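Local atomic coordinates of lyase/mutase (PDB entry 4LSB), a protein that belongs to the phosphoenolpyruvate phosphomutase family of lyases and mutases, enzymes built on a TIM barrel, and carries a magnesium ion. Residues A115-D126 against L155-E166. Numbering follows the deposited sequence.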
loop_
_atom_site.group_PDB
_atom_site.type_symbol
_atom_site.label_atom_id
_atom_site.label_comp_id
_atom_site.label_asym_id
_atom_site.label_seq_id
_atom_site.Cartn_x
_atom_site.Cartn_y
_atom_site.Cartn_z
ATOM N N ALA B 115 5.485 -14.715 17.778
ATOM C CA ALA B 115 4.347 -14.882 18.674
ATOM C C ALA B 115 4.168 -13.653 19.553
ATOM O O ALA B 115 3.049 -13.163 19.739
ATOM C CB ALA B 115 4.492 -16.153 19.522
ATOM N N GLU B 116 5.286 -13.113 20.050
ATOM C CA GLU B 116 5.243 -11.952 20.903
ATOM C C GLU B 116 4.612 -10.796 20.120
ATOM O O GLU B 116 3.820 -10.040 20.674
ATOM C CB GLU B 116 6.661 -11.660 21.386
ATOM C CG GLU B 116 6.830 -10.633 22.470
ATOM C CD GLU B 116 8.304 -10.580 22.926
ATOM O OE1 GLU B 116 8.621 -11.187 23.990
ATOM O OE2 GLU B 116 9.161 -9.989 22.202
ATOM N N ALA B 117 4.899 -10.706 18.815
ATOM C CA ALA B 117 4.285 -9.693 17.947
ATOM C C ALA B 117 2.830 -9.916 17.632
ATOM O O ALA B 117 2.178 -9.041 17.041
ATOM C CB ALA B 117 5.075 -9.554 16.649
ATOM N N GLY B 118 2.291 -11.080 18.006
ATOM C CA GLY B 118 0.893 -11.351 17.932
ATOM C C GLY B 118 0.443 -12.398 16.938
ATOM O O GLY B 118 -0.744 -12.719 16.842
ATOM N N ALA B 119 1.388 -12.955 16.200
ATOM C CA ALA B 119 1.066 -14.021 15.265
ATOM C C ALA B 119 0.657 -15.304 16.002
ATOM O O ALA B 119 1.170 -15.630 17.066
ATOM C CB ALA B 119 2.231 -14.276 14.323
ATOM N N VAL B 120 -0.260 -16.041 15.393
ATOM C CA VAL B 120 -0.640 -17.332 15.927
ATOM C C VAL B 120 -0.186 -18.463 15.038
ATOM O O VAL B 120 -0.490 -19.627 15.257
ATOM C CB VAL B 120 -2.125 -17.429 16.183
ATOM C CG1 VAL B 120 -2.535 -16.547 17.335
ATOM C CG2 VAL B 120 -2.930 -17.098 14.934
ATOM N N GLY B 121 0.531 -18.135 13.991
ATOM C CA GLY B 121 1.161 -19.123 13.174
ATOM C C GLY B 121 2.260 -18.476 12.358
ATOM O O GLY B 121 2.394 -17.242 12.283
ATOM N N GLY B 122 3.043 -19.299 11.727
ATOM C CA GLY B 122 4.050 -18.780 10.771
ATOM C C GLY B 122 4.784 -19.867 10.026
ATOM O O GLY B 122 4.693 -21.022 10.404
ATOM N N SER B 123 5.524 -19.459 8.980
ATOM C CA SER B 123 6.259 -20.331 8.078
ATOM C C SER B 123 7.775 -20.205 8.201
ATOM O O SER B 123 8.317 -19.094 8.261
ATOM C CB SER B 123 5.899 -20.053 6.600
ATOM O OG SER B 123 6.184 -18.721 6.143
ATOM N N ILE B 124 8.440 -21.339 8.165
ATOM C CA ILE B 124 9.901 -21.409 8.122
ATOM C C ILE B 124 10.275 -22.195 6.895
ATOM O O ILE B 124 9.907 -23.357 6.756
ATOM C CB ILE B 124 10.508 -22.077 9.374
ATOM C CG1 ILE B 124 10.201 -21.273 10.635
ATOM C CG2 ILE B 124 12.020 -22.195 9.266
ATOM C CD1 ILE B 124 10.790 -19.855 10.708
ATOM N N GLU B 125 11.032 -21.552 6.020
ATOM C CA GLU B 125 11.432 -22.196 4.790
ATOM C C GLU B 125 12.850 -22.721 4.809
ATOM O O GLU B 125 13.675 -22.303 5.644
ATOM C CB GLU B 125 11.213 -21.266 3.609
ATOM C CG GLU B 125 12.072 -20.039 3.602
ATOM C CD GLU B 125 11.493 -18.895 2.767
ATOM O OE1 GLU B 125 10.269 -18.588 2.788
ATOM O OE2 GLU B 125 12.321 -18.253 2.114
ATOM N N ASP B 126 13.143 -23.630 3.887
ATOM C CA ASP B 126 14.502 -24.255 3.787
ATOM C C ASP B 126 15.399 -23.681 2.677
ATOM O O ASP B 126 16.243 -24.368 2.137
ATOM C CB ASP B 126 14.361 -25.784 3.666
ATOM C CG ASP B 126 13.522 -26.218 2.441
ATOM O OD1 ASP B 126 13.240 -25.329 1.643
ATOM O OD2 ASP B 126 13.189 -27.405 2.299
ATOM N N LEU B 155 4.656 -22.222 23.717
ATOM C CA LEU B 155 3.795 -21.080 23.858
ATOM C C LEU B 155 2.527 -21.527 24.551
ATOM O O LEU B 155 2.185 -22.714 24.470
ATOM C CB LEU B 155 3.419 -20.505 22.473
ATOM C CG LEU B 155 4.582 -19.936 21.637
ATOM C CD1 LEU B 155 4.126 -19.658 20.224
ATOM C CD2 LEU B 155 5.205 -18.698 22.268
ATOM N N PRO B 156 1.817 -20.589 25.176
ATOM C CA PRO B 156 0.610 -20.968 25.960
ATOM C C PRO B 156 -0.697 -21.035 25.129
ATOM O O PRO B 156 -1.803 -20.964 25.677
ATOM C CB PRO B 156 0.522 -19.856 27.004
ATOM C CG PRO B 156 1.099 -18.667 26.334
ATOM C CD PRO B 156 2.212 -19.194 25.438
ATOM N N PHE B 157 -0.552 -21.167 23.826
ATOM C CA PHE B 157 -1.684 -21.317 22.899
ATOM C C PHE B 157 -1.152 -22.087 21.720
ATOM O O PHE B 157 0.063 -22.213 21.567
ATOM C CB PHE B 157 -2.225 -19.962 22.441
ATOM C CG PHE B 157 -1.174 -19.034 21.940
ATOM C CD1 PHE B 157 -0.667 -19.146 20.645
ATOM C CD2 PHE B 157 -0.672 -18.054 22.768
ATOM C CE1 PHE B 157 0.318 -18.284 20.195
ATOM C CE2 PHE B 157 0.300 -17.201 22.321
ATOM C CZ PHE B 157 0.807 -17.318 21.040
ATOM N N PRO B 158 -2.055 -22.651 20.890
ATOM C CA PRO B 158 -1.564 -23.460 19.799
ATOM C C PRO B 158 -1.010 -22.585 18.659
ATOM O O PRO B 158 -1.728 -21.774 18.066
ATOM C CB PRO B 158 -2.797 -24.240 19.326
ATOM C CG PRO B 158 -3.975 -23.627 19.986
ATOM C CD PRO B 158 -3.498 -22.785 21.133
ATOM N N PHE B 159 0.256 -22.738 18.365
ATOM C CA PHE B 159 0.894 -21.967 17.288
ATOM C C PHE B 159 0.967 -22.884 16.081
ATOM O O PHE B 159 1.463 -24.025 16.193
ATOM C CB PHE B 159 2.274 -21.480 17.708
ATOM C CG PHE B 159 2.993 -20.641 16.659
ATOM C CD1 PHE B 159 3.680 -21.234 15.612
ATOM C CD2 PHE B 159 3.001 -19.262 16.761
ATOM C CE1 PHE B 159 4.330 -20.465 14.688
ATOM C CE2 PHE B 159 3.633 -18.496 15.833
ATOM C CZ PHE B 159 4.305 -19.101 14.783
ATOM N N THR B 160 0.400 -22.441 14.966
ATOM C CA THR B 160 0.328 -23.266 13.763
ATOM C C THR B 160 1.543 -23.020 12.898
ATOM O O THR B 160 1.657 -21.962 12.251
ATOM C CB THR B 160 -0.934 -23.000 12.946
ATOM O OG1 THR B 160 -2.060 -23.343 13.745
ATOM C CG2 THR B 160 -0.925 -23.831 11.669
ATOM N N LEU B 161 2.493 -23.976 12.977
ATOM C CA LEU B 161 3.744 -23.917 12.244
ATOM C C LEU B 161 3.632 -24.509 10.841
ATOM O O LEU B 161 3.317 -25.673 10.673
ATOM C CB LEU B 161 4.925 -24.568 12.967
ATOM C CG LEU B 161 6.263 -24.503 12.203
ATOM C CD1 LEU B 161 6.904 -23.131 12.209
ATOM C CD2 LEU B 161 7.280 -25.506 12.747
ATOM N N THR B 162 3.912 -23.663 9.851
ATOM C CA THR B 162 3.998 -24.107 8.457
ATOM C C THR B 162 5.477 -24.316 8.110
ATOM O O THR B 162 6.279 -23.399 8.234
ATOM C CB THR B 162 3.348 -23.099 7.499
ATOM O OG1 THR B 162 1.981 -22.902 7.825
ATOM C CG2 THR B 162 3.420 -23.601 6.068
ATOM N N ALA B 163 5.830 -25.530 7.675
ATOM C CA ALA B 163 7.149 -25.826 7.212
ATOM C C ALA B 163 7.129 -25.778 5.681
ATOM O O ALA B 163 6.265 -26.413 5.047
ATOM C CB ALA B 163 7.579 -27.212 7.689
ATOM N N ARG B 164 7.997 -24.936 5.127
ATOM C CA ARG B 164 8.148 -24.758 3.673
ATOM C C ARG B 164 9.362 -25.472 3.079
ATOM O O ARG B 164 10.490 -25.429 3.600
ATOM C CB ARG B 164 8.233 -23.266 3.328
ATOM C CG ARG B 164 6.877 -22.573 3.262
ATOM C CD ARG B 164 6.918 -21.071 3.059
ATOM N NE ARG B 164 7.596 -20.704 1.824
ATOM C CZ ARG B 164 7.501 -19.525 1.246
ATOM N NH1 ARG B 164 6.730 -18.569 1.733
ATOM N NH2 ARG B 164 8.183 -19.301 0.153
ATOM N N CYS B 165 9.125 -26.122 1.960
ATOM C CA CYS B 165 10.197 -26.676 1.131
ATOM C C CYS B 165 10.249 -25.888 -0.178
ATOM O O CYS B 165 9.257 -25.823 -0.941
ATOM C CB CYS B 165 10.018 -28.162 0.868
ATOM S SG CYS B 165 11.253 -28.750 -0.315
ATOM N N GLU B 166 11.401 -25.276 -0.429
ATOM C CA GLU B 166 11.504 -24.284 -1.474
ATOM C C GLU B 166 12.078 -24.822 -2.787
ATOM O O GLU B 166 12.372 -24.050 -3.685
ATOM C CB GLU B 166 12.334 -23.104 -0.981
ATOM C CG GLU B 166 11.794 -22.478 0.270
ATOM C CD GLU B 166 10.443 -21.816 0.065
ATOM O OE1 GLU B 166 10.395 -20.791 -0.649
ATOM O OE2 GLU B 166 9.428 -22.298 0.620
HETATM O O HOH W 1 4.673 -18.271 3.962
HETATM O O HOH W 2 11.793 -25.457 6.236
#
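Two neighbouring parallel strands of the TIM barrel, 121-125 and 160-164, pair here as the two arms of a right-handed beta-alpha-beta unit whose crossover carries helix 138-153. Backbone bonds alternate between them: Thr160 N gives to Val120 O, Gly122 N to Thr160 O, Thr162 N to Gly122 O (2.8 Å), Ile124 N to Thr162 O and Arg164 N to Ile124 O. A weak bond from Asp126 N to Arg164 O ends the ladder, and water 2 donates to both Ile124 O and Arg164 O.

At the start of the strands, Phe159 has its ring carbon CG anti to the backbone N (chi1 -179°), which lays the ring over the backbone of 121-122. Gly121 CA sits over one ring face, 3.6 Å from the centroid, in a CH-pi contact, and Phe159 CZ comes within 3.3 Å of Gly122 N. Glycines suit this place: lacking a side chain, Gly121 lets its CA come within 3.0 Å of Thr160 O and lie against the ring, and Gly122 puts none between its backbone and Phe159 CZ. Farther back, the small Ala115 CB of helix 104-116 packs against Leu155 CD1 (3.6 Å) and the edge of the Phe157 ring.

The other end, near the magnesium ion, is polar. Arg164, bent at chi3 (59°), grips Glu166 side-on, NE to OE2 at 2.7 Å and NH2 to OE1. Glu125 OE1 lies 3.3 Å from Arg164 CZ, over the guanidinium face, a purely electrostatic salt bridge. The stacked carboxylates of Glu125 and Glu166 thus share one arginine, whose positive charge probably eases their repulsion. Water 1 links Arg164 NH1 to Ser123 OG. Asp126 reaches across to the backbone of 165-166: OD2 is hydrogen-bonded to Tyr185 OH, while OD1 takes Glu166 N on the syn lone pair at 2.8 Å.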